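Local coordinates for protein cpftsy (Physcomitrella patens, PDB 4AK9) that probably acts as the chloroplast receptor of the signal recognition particle, a SIMIBI-class GTPase that takes part in delivering proteins to the thylakoid membrane, at residues Ser21-Thr26 and Gln310-Ala315; Arg74-Ile77 and Arg81-Ser84. All coordinates share one frame; numbering follows the deposited sequence.

Contact 1: residues Ser21-Thr26 and Gln310-Ala315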
ATOM      1  N   SER A  21      -7.937 -10.644  17.665  1.00 24.89           N
ATOM      2  CA  SER A  21      -8.662  -9.387  17.572  1.00 31.56           C
ATOM      3  C   SER A  21      -7.836  -8.334  16.846  1.00 31.45           C
ATOM      4  O   SER A  21      -8.385  -7.498  16.113  1.00 27.12           O
ATOM      5  CB  SER A  21      -9.089  -8.885  18.950  1.00 36.24           C
ATOM      6  OG  SER A  21      -7.965  -8.427  19.677  1.00 38.19           O
ATOM      7  N   GLY A  22      -6.519  -8.364  17.063  1.00 26.85           N
ATOM      8  CA  GLY A  22      -5.625  -7.412  16.410  1.00 28.83           C
ATOM      9  C   GLY A  22      -5.683  -7.450  14.882  1.00 29.08           C
ATOM     10  O   GLY A  22      -5.602  -6.421  14.206  1.00 28.35           O
ATOM     11  N   PHE A  23      -5.832  -8.641  14.325  1.00 21.82           N
ATOM     12  CA  PHE A  23      -5.890  -8.759  12.876  1.00 22.91           C
ATOM     13  C   PHE A  23      -7.297  -8.821  12.282  1.00 23.92           C
ATOM     14  O   PHE A  23      -7.448  -9.204  11.125  1.00 21.80           O
ATOM     15  CB  PHE A  23      -5.018  -9.923  12.411  1.00 23.26           C
ATOM     16  CG  PHE A  23      -3.548  -9.642  12.556  1.00 26.19           C
ATOM     17  CD1 PHE A  23      -2.904  -8.824  11.645  1.00 25.56           C
ATOM     18  CD2 PHE A  23      -2.831 -10.124  13.643  1.00 26.53           C
ATOM     19  CE1 PHE A  23      -1.556  -8.525  11.780  1.00 25.19           C
ATOM     20  CE2 PHE A  23      -1.458  -9.836  13.782  1.00 27.04           C
ATOM     21  CZ  PHE A  23      -0.825  -9.036  12.848  1.00 24.93           C
ATOM     22  N   SER A  24      -8.315  -8.424  13.049  1.00 22.34           N
ATOM     23  CA  SER A  24      -9.695  -8.579  12.553  1.00 24.41           C
ATOM     24  C   SER A  24      -9.959  -7.777  11.277  1.00 26.07           C
ATOM     25  O   SER A  24     -10.654  -8.258  10.371  1.00 25.45           O
ATOM     26  CB  SER A  24     -10.735  -8.250  13.633  1.00 31.19           C
ATOM     27  OG  SER A  24     -10.741  -6.872  13.941  1.00 34.20           O
ATOM     28  N   LYS A  25      -9.417  -6.563  11.176  1.00 26.95           N
ATOM     29  CA  LYS A  25      -9.654  -5.802   9.938  1.00 29.44           C
ATOM     30  C   LYS A  25      -8.984  -6.423   8.728  1.00 26.17           C
ATOM     31  O   LYS A  25      -9.555  -6.435   7.627  1.00 27.36           O
ATOM     32  CB  LYS A  25      -9.234  -4.342  10.078  1.00 30.67           C
ATOM     33  CG  LYS A  25     -10.079  -3.562  11.057  1.00 38.65           C
ATOM     34  CD  LYS A  25     -10.260  -2.129  10.572  1.00 47.48           C
ATOM     35  CE  LYS A  25     -10.377  -1.151  11.746  1.00 48.04           C
ATOM     36  NZ  LYS A  25     -11.748  -1.067  12.354  1.00 58.53           N
ATOM     37  N   THR A  26      -7.769  -6.946   8.922  1.00 22.05           N
ATOM     38  CA  THR A  26      -7.089  -7.634   7.838  1.00 21.80           C
ATOM     39  C   THR A  26      -7.855  -8.894   7.448  1.00 26.10           C
ATOM     40  O   THR A  26      -8.042  -9.181   6.256  1.00 21.78           O
ATOM     41  CB  THR A  26      -5.630  -8.013   8.222  1.00 23.14           C
ATOM     42  OG1 THR A  26      -4.879  -6.808   8.452  1.00 23.58           O
ATOM     43  CG2 THR A  26      -4.960  -8.785   7.080  1.00 23.64           C
ATOM     44  N   GLN A 310       3.217 -19.259  12.586  1.00 21.76           N
ATOM     45  CA  GLN A 310       1.987 -20.053  12.574  1.00 25.58           C
ATOM     46  C   GLN A 310       0.781 -19.329  13.205  1.00 21.83           C
ATOM     47  O   GLN A 310      -0.320 -19.349  12.652  1.00 23.15           O
ATOM     48  CB  GLN A 310       2.212 -21.431  13.196  1.00 27.79           C
ATOM     49  CG  GLN A 310       1.098 -22.418  12.860  1.00 30.21           C
ATOM     50  CD  GLN A 310       0.887 -22.591  11.366  1.00 29.86           C
ATOM     51  OE1 GLN A 310       1.772 -23.069  10.644  1.00 31.99           O
ATOM     52  NE2 GLN A 310      -0.301 -22.193  10.882  1.00 33.67           N
ATOM     53  N   SER A 311       0.984 -18.688  14.351  1.00 23.83           N
ATOM     54  CA  SER A 311      -0.107 -17.953  15.004  1.00 26.85           C
ATOM     55  C   SER A 311      -0.624 -16.834  14.125  1.00 21.54           C
ATOM     56  O   SER A 311      -1.828 -16.567  14.077  1.00 22.92           O
ATOM     57  CB  SER A 311       0.391 -17.328  16.304  1.00 29.16           C
ATOM     58  OG  SER A 311       1.016 -18.329  17.098  1.00 39.43           O
ATOM     59  N   PHE A 312       0.295 -16.166  13.440  1.00 20.44           N
ATOM     60  CA  PHE A 312      -0.089 -15.076  12.558  1.00 23.99           C
ATOM     61  C   PHE A 312      -0.947 -15.602  11.416  1.00 20.13           C
ATOM     62  O   PHE A 312      -2.001 -15.026  11.092  1.00 22.59           O
ATOM     63  CB  PHE A 312       1.175 -14.385  12.027  1.00 21.83           C
ATOM     64  CG  PHE A 312       0.917 -13.358  10.970  1.00 20.63           C
ATOM     65  CD1 PHE A 312       0.418 -12.105  11.299  1.00 23.22           C
ATOM     66  CD2 PHE A 312       1.179 -13.647   9.625  1.00 24.18           C
ATOM     67  CE1 PHE A 312       0.181 -11.147  10.287  1.00 26.04           C
ATOM     68  CE2 PHE A 312       0.945 -12.683   8.608  1.00 21.78           C
ATOM     69  CZ  PHE A 312       0.453 -11.433   8.964  1.00 21.26           C
ATOM     70  N   VAL A 313      -0.519 -16.708  10.807  1.00 17.88           N
ATOM     71  CA  VAL A 313      -1.250 -17.235   9.669  1.00 22.06           C
ATOM     72  C   VAL A 313      -2.648 -17.672  10.131  1.00 25.95           C
ATOM     73  O   VAL A 313      -3.663 -17.400   9.461  1.00 25.80           O
ATOM     74  CB  VAL A 313      -0.497 -18.409   8.975  1.00 22.90           C
ATOM     75  CG1 VAL A 313      -1.380 -19.048   7.892  1.00 28.59           C
ATOM     76  CG2 VAL A 313       0.819 -17.895   8.356  1.00 25.59           C
ATOM     77  N   ASP A 314      -2.708 -18.310  11.293  1.00 24.94           N
ATOM     78  CA  ASP A 314      -4.010 -18.691  11.868  1.00 25.62           C
ATOM     79  C   ASP A 314      -4.927 -17.502  12.224  1.00 30.69           C
ATOM     80  O   ASP A 314      -6.153 -17.620  12.206  1.00 32.59           O
ATOM     81  CB  ASP A 314      -3.805 -19.572  13.092  1.00 30.35           C
ATOM     82  CG  ASP A 314      -3.216 -20.936  12.739  1.00 29.19           C
ATOM     83  OD1 ASP A 314      -3.372 -21.390  11.581  1.00 36.51           O
ATOM     84  OD2 ASP A 314      -2.598 -21.545  13.639  1.00 43.64           O
ATOM     85  N   ALA A 315      -4.331 -16.358  12.545  1.00 27.27           N
ATOM     86  CA  ALA A 315      -5.101 -15.151  12.802  1.00 27.90           C
ATOM     87  C   ALA A 315      -5.678 -14.534  11.524  1.00 27.05           C
ATOM     88  O   ALA A 315      -6.773 -13.972  11.542  1.00 27.67           O
ATOM     89  CB  ALA A 315      -4.261 -14.133  13.570  1.00 21.54           C
TER

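Contact 2: residues Arg74-Ile77 and Arg81-Ser84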
ATOM      1  N   ARG A  74      -0.236 -21.839  -8.693  1.00 25.63           N
ATOM      2  CA  ARG A  74      -0.448 -22.068 -10.126  1.00 28.70           C
ATOM      3  C   ARG A  74       0.313 -23.313 -10.607  1.00 34.14           C
ATOM      4  O   ARG A  74      -0.258 -24.120 -11.358  1.00 33.54           O
ATOM      5  CB  ARG A  74      -0.045 -20.846 -10.988  1.00 25.81           C
ATOM      6  CG  ARG A  74      -0.785 -19.534 -10.656  1.00 28.07           C
ATOM      7  CD  ARG A  74      -0.332 -18.330 -11.540  1.00 33.80           C
ATOM      8  NE  ARG A  74      -0.778 -17.057 -10.961  1.00 29.31           N
ATOM      9  CZ  ARG A  74      -1.933 -16.442 -11.245  1.00 34.51           C
ATOM     10  NH1 ARG A  74      -2.765 -16.967 -12.141  1.00 30.52           N
ATOM     11  NH2 ARG A  74      -2.252 -15.290 -10.635  1.00 32.33           N
ATOM     12  N   LYS A  75       1.588 -23.453 -10.209  1.00 34.00           N
ATOM     13  CA  LYS A  75       2.410 -24.614 -10.619  1.00 37.19           C
ATOM     14  C   LYS A  75       1.852 -25.910 -10.042  1.00 38.12           C
ATOM     15  O   LYS A  75       1.788 -26.931 -10.735  1.00 42.38           O
ATOM     16  CB  LYS A  75       3.872 -24.504 -10.170  1.00 40.26           C
ATOM     17  CG  LYS A  75       4.496 -23.128 -10.269  1.00 48.34           C
ATOM     18  CD  LYS A  75       5.001 -22.798 -11.655  1.00 48.08           C
ATOM     19  CE  LYS A  75       5.795 -21.498 -11.599  1.00 54.62           C
ATOM     20  NZ  LYS A  75       6.518 -21.208 -12.878  1.00 64.43           N
ATOM     21  N   ASP A  76       1.483 -25.879  -8.763  1.00 33.69           N
ATOM     22  CA  ASP A  76       0.935 -27.065  -8.098  1.00 38.41           C
ATOM     23  C   ASP A  76      -0.390 -27.501  -8.734  1.00 44.12           C
ATOM     24  O   ASP A  76      -0.708 -28.708  -8.798  1.00 39.02           O
ATOM     25  CB  ASP A  76       0.761 -26.822  -6.587  1.00 39.12           C
ATOM     26  CG  ASP A  76       2.100 -26.702  -5.845  1.00 41.92           C
ATOM     27  OD1 ASP A  76       3.163 -26.927  -6.465  1.00 49.50           O
ATOM     28  OD2 ASP A  76       2.092 -26.391  -4.633  1.00 45.36           O
ATOM     29  N   ILE A  77      -1.169 -26.528  -9.213  1.00 33.04           N
ATOM     30  CA  ILE A  77      -2.401 -26.864  -9.926  1.00 37.01           C
ATOM     31  C   ILE A  77      -2.092 -27.504 -11.281  1.00 40.55           C
ATOM     32  O   ILE A  77      -2.677 -28.539 -11.642  1.00 42.75           O
ATOM     33  CB  ILE A  77      -3.312 -25.632 -10.136  1.00 30.81           C
ATOM     34  CG1 ILE A  77      -3.946 -25.221  -8.807  1.00 29.51           C
ATOM     35  CG2 ILE A  77      -4.420 -25.939 -11.148  1.00 30.63           C
ATOM     36  CD1 ILE A  77      -4.689 -23.870  -8.850  1.00 26.72           C
ATOM     37  N   ARG A  81      -1.196 -31.500  -8.235  1.00 47.05           N
ATOM     38  CA  ARG A  81      -1.132 -31.616  -6.773  1.00 42.77           C
ATOM     39  C   ARG A  81      -2.323 -30.960  -6.072  1.00 42.36           C
ATOM     40  O   ARG A  81      -2.732 -31.392  -4.991  1.00 44.59           O
ATOM     41  CB  ARG A  81       0.196 -31.067  -6.230  1.00 45.82           C
ATOM     42  CG  ARG A  81       1.414 -31.625  -6.951  1.00 50.83           C
ATOM     43  CD  ARG A  81       2.705 -31.336  -6.215  1.00 54.87           C
ATOM     44  NE  ARG A  81       3.801 -31.198  -7.166  1.00 60.07           N
ATOM     45  CZ  ARG A  81       4.181 -30.033  -7.678  1.00 57.51           C
ATOM     46  NH1 ARG A  81       3.560 -28.930  -7.299  1.00 54.88           N
ATOM     47  NH2 ARG A  81       5.184 -29.964  -8.549  1.00 61.92           N
ATOM     48  N   LEU A  82      -2.889 -29.921  -6.685  1.00 38.03           N
ATOM     49  CA  LEU A  82      -4.033 -29.237  -6.096  1.00 36.06           C
ATOM     50  C   LEU A  82      -5.263 -29.328  -7.009  1.00 32.09           C
ATOM     51  O   LEU A  82      -5.194 -28.962  -8.185  1.00 33.76           O
ATOM     52  CB  LEU A  82      -3.697 -27.747  -5.831  1.00 35.60           C
ATOM     53  CG  LEU A  82      -2.523 -27.404  -4.911  1.00 37.20           C
ATOM     54  CD1 LEU A  82      -2.275 -25.877  -4.969  1.00 29.16           C
ATOM     55  CD2 LEU A  82      -2.813 -27.852  -3.480  1.00 31.44           C
ATOM     56  N   LYS A  83      -6.405 -29.753  -6.468  1.00 32.99           N
ATOM     57  CA  LYS A  83      -7.589 -30.033  -7.293  1.00 34.73           C
ATOM     58  C   LYS A  83      -8.868 -29.537  -6.700  1.00 37.49           C
ATOM     59  O   LYS A  83      -9.960 -29.938  -7.121  1.00 36.85           O
ATOM     60  CB  LYS A  83      -7.771 -31.537  -7.499  1.00 36.62           C
ATOM     61  CG  LYS A  83      -6.664 -32.205  -8.223  1.00 39.24           C
ATOM     62  CD  LYS A  83      -6.931 -33.686  -8.240  1.00 48.16           C
ATOM     63  CE  LYS A  83      -5.741 -34.428  -8.780  1.00 44.71           C
ATOM     64  NZ  LYS A  83      -5.417 -33.958 -10.155  1.00 44.47           N
ATOM     65  N   SER A  84      -8.770 -28.695  -5.689  1.00 34.03           N
ATOM     66  CA  SER A  84      -9.983 -28.192  -5.096  1.00 31.67           C
ATOM     67  C   SER A  84      -9.744 -26.851  -4.400  1.00 30.18           C
ATOM     68  O   SER A  84      -8.599 -26.504  -4.066  1.00 32.77           O
ATOM     69  CB  SER A  84     -10.544 -29.191  -4.085  1.00 42.59           C
ATOM     70  OG  SER A  84      -9.862 -29.088  -2.849  1.00 38.33           O
TER
HETATM   71  O   HOH W   1      -4.898 -29.798 -10.828  1.00 36.79           O

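Contact 1: residues Ser21-Thr26 and Gln310-Ala315
Phe312 turns the CD1-CE1 edge of its ring onto one face of Phe23, and this T-shaped pair carries the contact. The evidence is in the ring geometry: the centroids lie 5.0 Å apart and the planes stand at 83°. Phe312 CE1 is the point of entry, 3.5 Å from both CZ and CE1 of Phe23, with Phe312 CD1 following at 3.7 Å from Phe23 CZ. The edge thus lands over the outer end of the Phe23 ring. The two side chains are sent there differently. In Phe23, CG is anti to the carbonyl carbon (chi1 -71°) and the CB bond already heads for the other helix; in Phe312, CG is anti to the backbone N (chi1 173°), which carries a ring starting from the flank of its helix across to Phe23. Ala315, one turn on, adds its methyl obliquely to the Phe23 ring, CB to CD2 at 4.3 Å. With Phe23 cut back to an alanine, the edge of Phe312 would probably lose the aromatic face it meets, and a gap is likely to open beside the Ala315 methyl. No hydrogen bond joins these segments directly, although Ala315 O accepts one from Arg27 NH1 nearby. Phe23 sits at the break between helices 16-22 and 24-30, where it occupies the N-cap position of the second helix. Phe23 also touches Leu272, and Phe312 packs on Leu100 of helix 85-101 and on Val281. The arrangement, N-terminal helices against the last helix of the GTPase region, fits the N-G interface of SRP-type GTPases.

Contact 2: residues Arg74-Ile77 and Arg81-Ser84
Asp76 and Leu82 meet through backbone and side chain alike. Among the hydrogen bonds, the carbonyl of Asp76 takes two amides of the returning chain: Leu82 N gives the straighter bond to Asp76 O, 3.3 Å long with an angle of 149° at the hydrogen, and Arg81 N gives a weak one to Asp76 O at 2.9 Å, bent to 127°. A water extends the link, donating to Ile77 O at 2.7 Å and to Leu82 O at 2.8 Å.

Apolar contact lies alongside. Leu82 lays CD1 against CB of Asp76 at 3.6 Å, while its CB meets CG1 of Ile77 at 3.9 Å, the two side chains crossing at about a right angle. Ile77 also touches Leu49 and Ile88, and Leu82 touches Ala91, which ties the turn to helices 45-58 and 85-101.

Asp76 and Arg81 are placed as a salt bridge, OD1 to NH1, but the atoms are modelled too close, so the pairing geometry is doubtful. One carbonyl shared by two amides, together with the water bridge, thus ties the chain leaving helix 63-78 back to its last turn, with the charge pair a less certain addition at the surface.

In the fold
Contact 2 is nested along the chain inside the long loop that contact 1 closes: residues 21-26 come first, then 74-77 and 81-84, and finally 310-315. The centres are 25 Å apart and the nearest atoms about 14 Å, so the two do not touch, though both lie on the same side of the chain's centre. Contact 1 is buried where the N-terminal helices meet the GTPase region; contact 2 lies at the surface, 32 Å from the chain's centre. Helix 85-101 touches both, near its start at contact 2 and toward its end at contact 1, consistent with one bundle helix running from the outer turn of the helical domain to its interface with the GTPase domain.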